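Side-chain contacts in Lysine/ornithine decarboxylase (Selenomonas ruminantium, PDB 5GJO), which decarboxylates both L-lysine and L-ornithine with pyridoxal 5'-phosphate as cofactor, giving cadaverine and putrescine, and works as a homodimer: residues M175-H180 and R200-A205; A190-L195 and N241-R246. The protein carries 2 engineered substitutions. All coordinates share one frame; numbering follows the deposited sequence.

Interaction 1 of 2, residues M175-H180 and R200-A205; sequences MGICFH and RLFDEA. With PLP (pyridoxal-5'-phosphate), chain H.
Ile-177, Leu-201 and Phe-202 meet where strand 173-178 of the PLP-binding alpha/beta barrel is backed by helix 189-207, the helix of the beta-alpha-beta unit that runs on to strand 214-216. Ile-177 is the side chain of 175-180 that points at this part of the helix. It has CG1 anti to its carbonyl carbon (chi1 -61°) and the chain extended beyond, which carries CD1 to the helix between two residues. On one side CD1 lies 3.5 Å from Leu-201 CB, the isoleucine and leucine side chains crossing at about a right angle. The other neighbour is Phe-202, whose side chain runs past that of the isoleucine in the opposite direction; Ile-177 CD1 comes obliquely to the ring, 3.8 Å from Phe-202 CD1, while Ile-177 CB lies 4.0 Å from Phe-202 CE1. The contact is buried and wholly apolar. Phe-248 meets the Phe-202 ring edge-to-face, and Leu-161 of helix 160-169 packs on Leu-201. At its far end the same segment enters the cofactor pocket. There the His-180 ring has CD2 3.6 Å from PLP C3, and its NE2 gives a nearly straight hydrogen bond (162°) to the phosphate ester oxygen O4P of PLP at 3.1 Å, with the acceptor near the ring plane.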
loop_
_atom_site.group_PDB
_atom_site.type_symbol
_atom_site.label_atom_id
_atom_site.label_comp_id
_atom_site.label_asym_id
_atom_site.label_seq_id
_atom_site.Cartn_x
_atom_site.Cartn_y
_atom_site.Cartn_z
ATOM N N MET A 175 -35.012 7.410 2.658
ATOM C CA MET A 175 -35.298 6.933 1.323
ATOM C C MET A 175 -35.334 5.413 1.211
ATOM O O MET A 175 -36.076 4.801 0.385
ATOM C CB MET A 175 -34.223 7.478 0.342
ATOM C CG MET A 175 -34.642 7.175 -1.087
ATOM S SD MET A 175 -33.319 7.579 -2.213
ATOM C CE MET A 175 -34.375 8.400 -3.406
ATOM N N GLY A 176 -34.514 4.772 2.033
ATOM C CA GLY A 176 -34.478 3.319 1.967
ATOM C C GLY A 176 -33.384 2.624 2.771
ATOM O O GLY A 176 -32.841 3.175 3.746
ATOM N N ILE A 177 -33.109 1.419 2.312
ATOM C CA ILE A 177 -32.221 0.485 2.994
ATOM C C ILE A 177 -31.152 -0.003 1.988
ATOM O O ILE A 177 -31.442 -0.219 0.810
ATOM C CB ILE A 177 -32.993 -0.652 3.566
ATOM C CG1 ILE A 177 -34.007 -0.085 4.615
ATOM C CG2 ILE A 177 -32.089 -1.643 4.294
ATOM C CD1 ILE A 177 -34.913 -1.119 5.213
ATOM N N CYS A 178 -29.958 -0.171 2.535
ATOM C CA CYS A 178 -28.849 -0.806 1.818
ATOM C C CYS A 178 -28.133 -1.839 2.670
ATOM O O CYS A 178 -28.241 -1.902 3.887
ATOM C CB CYS A 178 -27.818 0.257 1.330
ATOM S SG CYS A 178 -26.869 1.119 2.535
ATOM N N PHE A 179 -27.362 -2.654 1.976
ATOM C CA PHE A 179 -26.567 -3.669 2.608
ATOM C C PHE A 179 -25.408 -4.053 1.647
ATOM O O PHE A 179 -25.456 -3.754 0.419
ATOM C CB PHE A 179 -27.337 -4.910 3.046
ATOM C CG PHE A 179 -28.064 -5.615 1.947
ATOM C CD1 PHE A 179 -27.421 -6.502 1.119
ATOM C CD2 PHE A 179 -29.369 -5.401 1.729
ATOM C CE1 PHE A 179 -28.064 -7.174 0.118
ATOM C CE2 PHE A 179 -30.048 -6.047 0.720
ATOM C CZ PHE A 179 -29.406 -6.968 -0.089
ATOM N N HIS A 180 -24.358 -4.612 2.265
ATOM C CA HIS A 180 -23.261 -5.209 1.436
ATOM C C HIS A 180 -22.980 -6.547 2.120
ATOM O O HIS A 180 -22.692 -6.587 3.328
ATOM C CB HIS A 180 -22.067 -4.330 1.372
ATOM C CG HIS A 180 -21.139 -4.663 0.254
ATOM N ND1 HIS A 180 -20.705 -5.946 0.046
ATOM C CD2 HIS A 180 -20.558 -3.906 -0.704
ATOM C CE1 HIS A 180 -19.840 -5.975 -0.964
ATOM N NE2 HIS A 180 -19.736 -4.754 -1.446
ATOM N N ARG A 200 -39.198 -7.137 5.195
ATOM C CA ARG A 200 -39.877 -6.958 6.491
ATOM C C ARG A 200 -39.700 -5.539 6.961
ATOM O O ARG A 200 -40.688 -4.887 7.364
ATOM C CB ARG A 200 -39.441 -7.983 7.522
ATOM C CG ARG A 200 -40.067 -7.714 8.885
ATOM C CD ARG A 200 -39.490 -8.637 9.920
ATOM N NE ARG A 200 -38.018 -8.531 10.092
ATOM C CZ ARG A 200 -37.387 -7.590 10.758
ATOM N NH1 ARG A 200 -38.041 -6.543 11.273
ATOM N NH2 ARG A 200 -36.059 -7.636 10.854
ATOM N N LEU A 201 -38.493 -5.019 6.920
ATOM C CA LEU A 201 -38.256 -3.601 7.292
ATOM C C LEU A 201 -39.050 -2.614 6.486
ATOM O O LEU A 201 -39.623 -1.677 7.040
ATOM C CB LEU A 201 -36.783 -3.256 7.302
ATOM C CG LEU A 201 -35.946 -4.017 8.324
ATOM C CD1 LEU A 201 -34.458 -3.779 8.069
ATOM C CD2 LEU A 201 -36.263 -3.601 9.744
ATOM N N PHE A 202 -39.136 -2.811 5.164
ATOM C CA PHE A 202 -39.921 -1.877 4.362
ATOM C C PHE A 202 -41.432 -1.895 4.819
ATOM O O PHE A 202 -42.090 -0.851 4.913
ATOM C CB PHE A 202 -39.879 -2.290 2.909
ATOM C CG PHE A 202 -38.812 -1.615 2.098
ATOM C CD1 PHE A 202 -37.484 -1.656 2.445
ATOM C CD2 PHE A 202 -39.143 -0.939 0.944
ATOM C CE1 PHE A 202 -36.503 -1.054 1.627
ATOM C CE2 PHE A 202 -38.214 -0.341 0.144
ATOM C CZ PHE A 202 -36.860 -0.347 0.510
ATOM N N ASP A 203 -41.945 -3.081 5.084
ATOM C CA ASP A 203 -43.318 -3.213 5.511
ATOM C C ASP A 203 -43.552 -2.516 6.856
ATOM O O ASP A 203 -44.506 -1.788 7.014
ATOM C CB ASP A 203 -43.707 -4.679 5.603
ATOM C CG ASP A 203 -43.795 -5.360 4.248
ATOM O OD1 ASP A 203 -43.813 -4.688 3.215
ATOM O OD2 ASP A 203 -43.843 -6.589 4.243
ATOM N N GLU A 204 -42.646 -2.713 7.799
ATOM C CA GLU A 204 -42.752 -2.029 9.120
ATOM C C GLU A 204 -42.614 -0.510 8.975
ATOM O O GLU A 204 -43.350 0.290 9.617
ATOM C CB GLU A 204 -41.728 -2.594 10.117
ATOM C CG GLU A 204 -41.920 -4.040 10.462
ATOM C CD GLU A 204 -40.845 -4.608 11.390
ATOM O OE1 GLU A 204 -40.889 -5.841 11.672
ATOM O OE2 GLU A 204 -39.953 -3.843 11.820
ATOM N N ALA A 205 -41.702 -0.046 8.138
ATOM C CA ALA A 205 -41.599 1.393 7.874
ATOM C C ALA A 205 -42.927 1.982 7.341
ATOM O O ALA A 205 -43.278 3.066 7.735
ATOM C CB ALA A 205 -40.545 1.682 6.820
HETATM N N1 PLP H . -19.995 -0.518 -2.461
HETATM C C2 PLP H . -19.544 -0.358 -1.194
HETATM C C2A PLP H . -20.261 0.574 -0.254
HETATM C C3 PLP H . -18.344 -1.099 -0.730
HETATM O O3 PLP H . -17.872 -0.955 0.540
HETATM C C4 PLP H . -17.681 -2.002 -1.697
HETATM C C4A PLP H . -16.479 -2.782 -1.328
HETATM O O4A PLP H . -15.764 -2.405 -0.415
HETATM C C5 PLP H . -18.274 -2.088 -3.054
HETATM C C6 PLP H . -19.406 -1.333 -3.354
HETATM C C5A PLP H . -17.656 -2.986 -4.100
HETATM O O4P PLP H . -17.506 -4.301 -3.568
HETATM P P PLP H . -17.089 -5.526 -4.525
HETATM O O1P PLP H . -18.229 -5.623 -5.511
HETATM O O2P PLP H . -16.977 -6.702 -3.585
HETATM O O3P PLP H . -15.777 -5.085 -5.132
#

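Interaction 2 of 2, residues A190-L195 and N241-R246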
loop_
_atom_site.group_PDB
_atom_site.type_symbol
_atom_site.label_atom_id
_atom_site.label_comp_id
_atom_site.label_asym_id
_atom_site.label_seq_id
_atom_site.Cartn_x
_atom_site.Cartn_y
_atom_site.Cartn_z
ATOM N N ALA A 190 -26.803 -15.359 0.745
ATOM C CA ALA A 190 -26.627 -14.178 1.557
ATOM C C ALA A 190 -27.426 -13.018 0.970
ATOM O O ALA A 190 -28.010 -12.265 1.689
ATOM C CB ALA A 190 -25.163 -13.811 1.657
ATOM N N TYR A 191 -27.414 -12.879 -0.352
ATOM C CA TYR A 191 -28.218 -11.856 -0.983
ATOM C C TYR A 191 -29.711 -12.124 -0.775
ATOM O O TYR A 191 -30.459 -11.243 -0.476
ATOM C CB TYR A 191 -27.925 -11.787 -2.478
ATOM C CG TYR A 191 -26.528 -11.348 -2.836
ATOM C CD1 TYR A 191 -26.227 -10.012 -3.030
ATOM C CD2 TYR A 191 -25.523 -12.268 -3.034
ATOM C CE1 TYR A 191 -24.958 -9.599 -3.377
ATOM C CE2 TYR A 191 -24.255 -11.871 -3.388
ATOM C CZ TYR A 191 -23.969 -10.522 -3.559
ATOM O OH TYR A 191 -22.712 -10.107 -3.907
ATOM N N GLU A 192 -30.114 -13.370 -0.930
ATOM C CA GLU A 192 -31.520 -13.726 -0.797
ATOM C C GLU A 192 -32.056 -13.461 0.602
ATOM O O GLU A 192 -33.144 -12.972 0.763
ATOM C CB GLU A 192 -31.729 -15.185 -1.179
ATOM C CG GLU A 192 -31.495 -15.443 -2.648
ATOM C CD GLU A 192 -31.521 -16.908 -3.033
ATOM O OE1 GLU A 192 -32.007 -17.207 -4.113
ATOM O OE2 GLU A 192 -31.041 -17.747 -2.273
ATOM N N GLU A 193 -31.264 -13.805 1.594
ATOM C CA GLU A 193 -31.579 -13.551 2.997
ATOM C C GLU A 193 -31.686 -12.050 3.350
ATOM O O GLU A 193 -32.607 -11.635 3.999
ATOM C CB GLU A 193 -30.558 -14.241 3.912
ATOM C CG GLU A 193 -30.599 -13.785 5.363
ATOM C CD GLU A 193 -29.672 -14.552 6.306
ATOM O OE1 GLU A 193 -29.475 -15.749 6.096
ATOM O OE2 GLU A 193 -29.183 -13.955 7.267
ATOM N N ALA A 194 -30.742 -11.254 2.878
ATOM C CA ALA A 194 -30.756 -9.813 3.080
ATOM C C ALA A 194 -31.974 -9.159 2.490
ATOM O O ALA A 194 -32.576 -8.224 3.126
ATOM C CB ALA A 194 -29.473 -9.229 2.548
ATOM N N LEU A 195 -32.347 -9.638 1.330
ATOM C CA LEU A 195 -33.573 -9.217 0.677
ATOM C C LEU A 195 -34.850 -9.464 1.502
ATOM O O LEU A 195 -35.731 -8.566 1.597
ATOM C CB LEU A 195 -33.677 -9.818 -0.709
ATOM C CG LEU A 195 -32.670 -9.098 -1.650
ATOM C CD1 LEU A 195 -32.608 -9.928 -2.920
ATOM C CD2 LEU A 195 -32.923 -7.629 -1.981
ATOM N N ASN A 241 -31.876 -11.487 -9.010
ATOM C CA ASN A 241 -32.909 -10.758 -9.747
ATOM C C ASN A 241 -34.301 -11.358 -9.445
ATOM O O ASN A 241 -35.257 -10.568 -9.210
ATOM C CB ASN A 241 -32.636 -10.777 -11.252
ATOM C CG ASN A 241 -33.381 -9.728 -11.969
ATOM O OD1 ASN A 241 -33.092 -8.547 -11.903
ATOM N ND2 ASN A 241 -34.415 -10.174 -12.676
ATOM N N LYS A 242 -34.364 -12.688 -9.375
ATOM C CA LYS A 242 -35.631 -13.425 -9.152
ATOM C C LYS A 242 -36.186 -13.000 -7.769
ATOM O O LYS A 242 -37.424 -12.724 -7.609
ATOM C CB LYS A 242 -35.459 -14.924 -9.277
ATOM C CG LYS A 242 -36.758 -15.708 -9.158
ATOM C CD LYS A 242 -36.547 -17.182 -9.017
ATOM C CE LYS A 242 -37.869 -17.902 -9.182
ATOM N NZ LYS A 242 -37.656 -19.384 -9.236
ATOM N N GLN A 243 -35.305 -12.884 -6.791
ATOM C CA GLN A 243 -35.726 -12.556 -5.451
ATOM C C GLN A 243 -36.113 -11.094 -5.368
ATOM O O GLN A 243 -37.041 -10.693 -4.608
ATOM C CB GLN A 243 -34.624 -12.899 -4.439
ATOM C CG GLN A 243 -34.999 -12.666 -2.970
ATOM C CD GLN A 243 -35.654 -13.874 -2.340
ATOM O OE1 GLN A 243 -36.414 -14.568 -2.976
ATOM N NE2 GLN A 243 -35.272 -14.195 -1.125
ATOM N N ILE A 244 -35.484 -10.231 -6.158
ATOM C CA ILE A 244 -35.898 -8.855 -6.195
ATOM C C ILE A 244 -37.270 -8.700 -6.882
ATOM O O ILE A 244 -38.101 -7.933 -6.411
ATOM C CB ILE A 244 -34.870 -7.950 -6.932
ATOM C CG1 ILE A 244 -33.536 -7.855 -6.148
ATOM C CG2 ILE A 244 -35.402 -6.544 -7.166
ATOM C CD1 ILE A 244 -32.398 -7.445 -6.995
ATOM N N ASP A 245 -37.492 -9.418 -7.973
ATOM C CA ASP A 245 -38.846 -9.363 -8.591
ATOM C C ASP A 245 -39.946 -9.870 -7.625
ATOM O O ASP A 245 -41.063 -9.332 -7.612
ATOM C CB ASP A 245 -38.901 -10.091 -9.898
ATOM C CG ASP A 245 -38.673 -9.182 -11.101
ATOM O OD1 ASP A 245 -38.877 -7.949 -11.000
ATOM O OD2 ASP A 245 -38.340 -9.772 -12.183
ATOM N N ARG A 246 -39.634 -10.923 -6.891
ATOM C CA ARG A 246 -40.520 -11.577 -5.956
ATOM C C ARG A 246 -40.911 -10.670 -4.851
ATOM O O ARG A 246 -42.109 -10.552 -4.526
ATOM C CB ARG A 246 -39.864 -12.811 -5.403
ATOM C CG ARG A 246 -40.670 -13.539 -4.336
ATOM C CD ARG A 246 -39.759 -14.425 -3.543
ATOM N NE ARG A 246 -40.486 -15.245 -2.566
ATOM C CZ ARG A 246 -39.900 -16.005 -1.674
ATOM N NH1 ARG A 246 -38.545 -16.019 -1.563
ATOM N NH2 ARG A 246 -40.649 -16.812 -0.923
#
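Segments 190-195 and 241-246 of two barrel helices run side by side in the same direction, their axes 12° apart and 9.8 Å at closest approach, with the CA atoms of Glu-192 and Gln-243, and of Leu-195 and Ile-244, nearest each other. Gln-243 is the residue that reaches across. Its CG stands anti to the backbone N (chi1 -177°), and a bend at chi2 (89°) turns the amide so that NE2 arrives over the backbone of the other helix. There NE2 donates to the carbonyl oxygen of Glu-192 at 3.1 Å. The acceptor lies close to the plane of the glutamine amide, but the donor sits above the plane of the Glu-192 carbonyl and not on a lone pair. Glu-192 CB flanks the same nitrogen, 3.7 Å from NE2. The other end of the amide is held from its own helix: Arg-246 NH1, with the oxygen in its guanidinium plane, donates to Gln-243 OE1 at 2.9 Å. Nearer the Gln-243 backbone, at its CB and CG, the contact turns apolar. Leu-195 slides past the glutamine in the opposite direction, its CD1 3.6 Å from Gln-243 CG, and the same methyl lies 3.9 Å from Ile-244 CG1. Leu-195 also touches Leu-247, and Ala-239 packs on Glu-192, continuing the helix pair in both directions. Cutting this glutamine back to an alanine is likely to leave the Glu-192 carbonyl without its cross-helix donor and Arg-246 without its amide acceptor, with a gap beside Leu-195 CD1. With both ends of one buried amide bonded, its flip is fixed: nitrogen to the neighbouring helix, oxygen to the arginine, a polar bridge laid over a hydrophobic seam.

How the interactions relate
Interactions 1 and 2 lie 13 Å apart, centre to centre, in the PLP-binding barrel, and both use helix 189-207. Along the chain their segments alternate: 175-180, 190-195, 200-205, 241-246. The early turns of the shared helix pack against helix 233-247, and its later turns against strand 173-178, one contact binding helix to helix and the other helix to sheet. The two sites touch through Phe-179, whose CZ lies 3.5 Å from Ala-194 CB. Continuous packing thus runs from helix 233-247 through helix 189-207 to segment 175-180, which carries His-180 into the cofactor pocket.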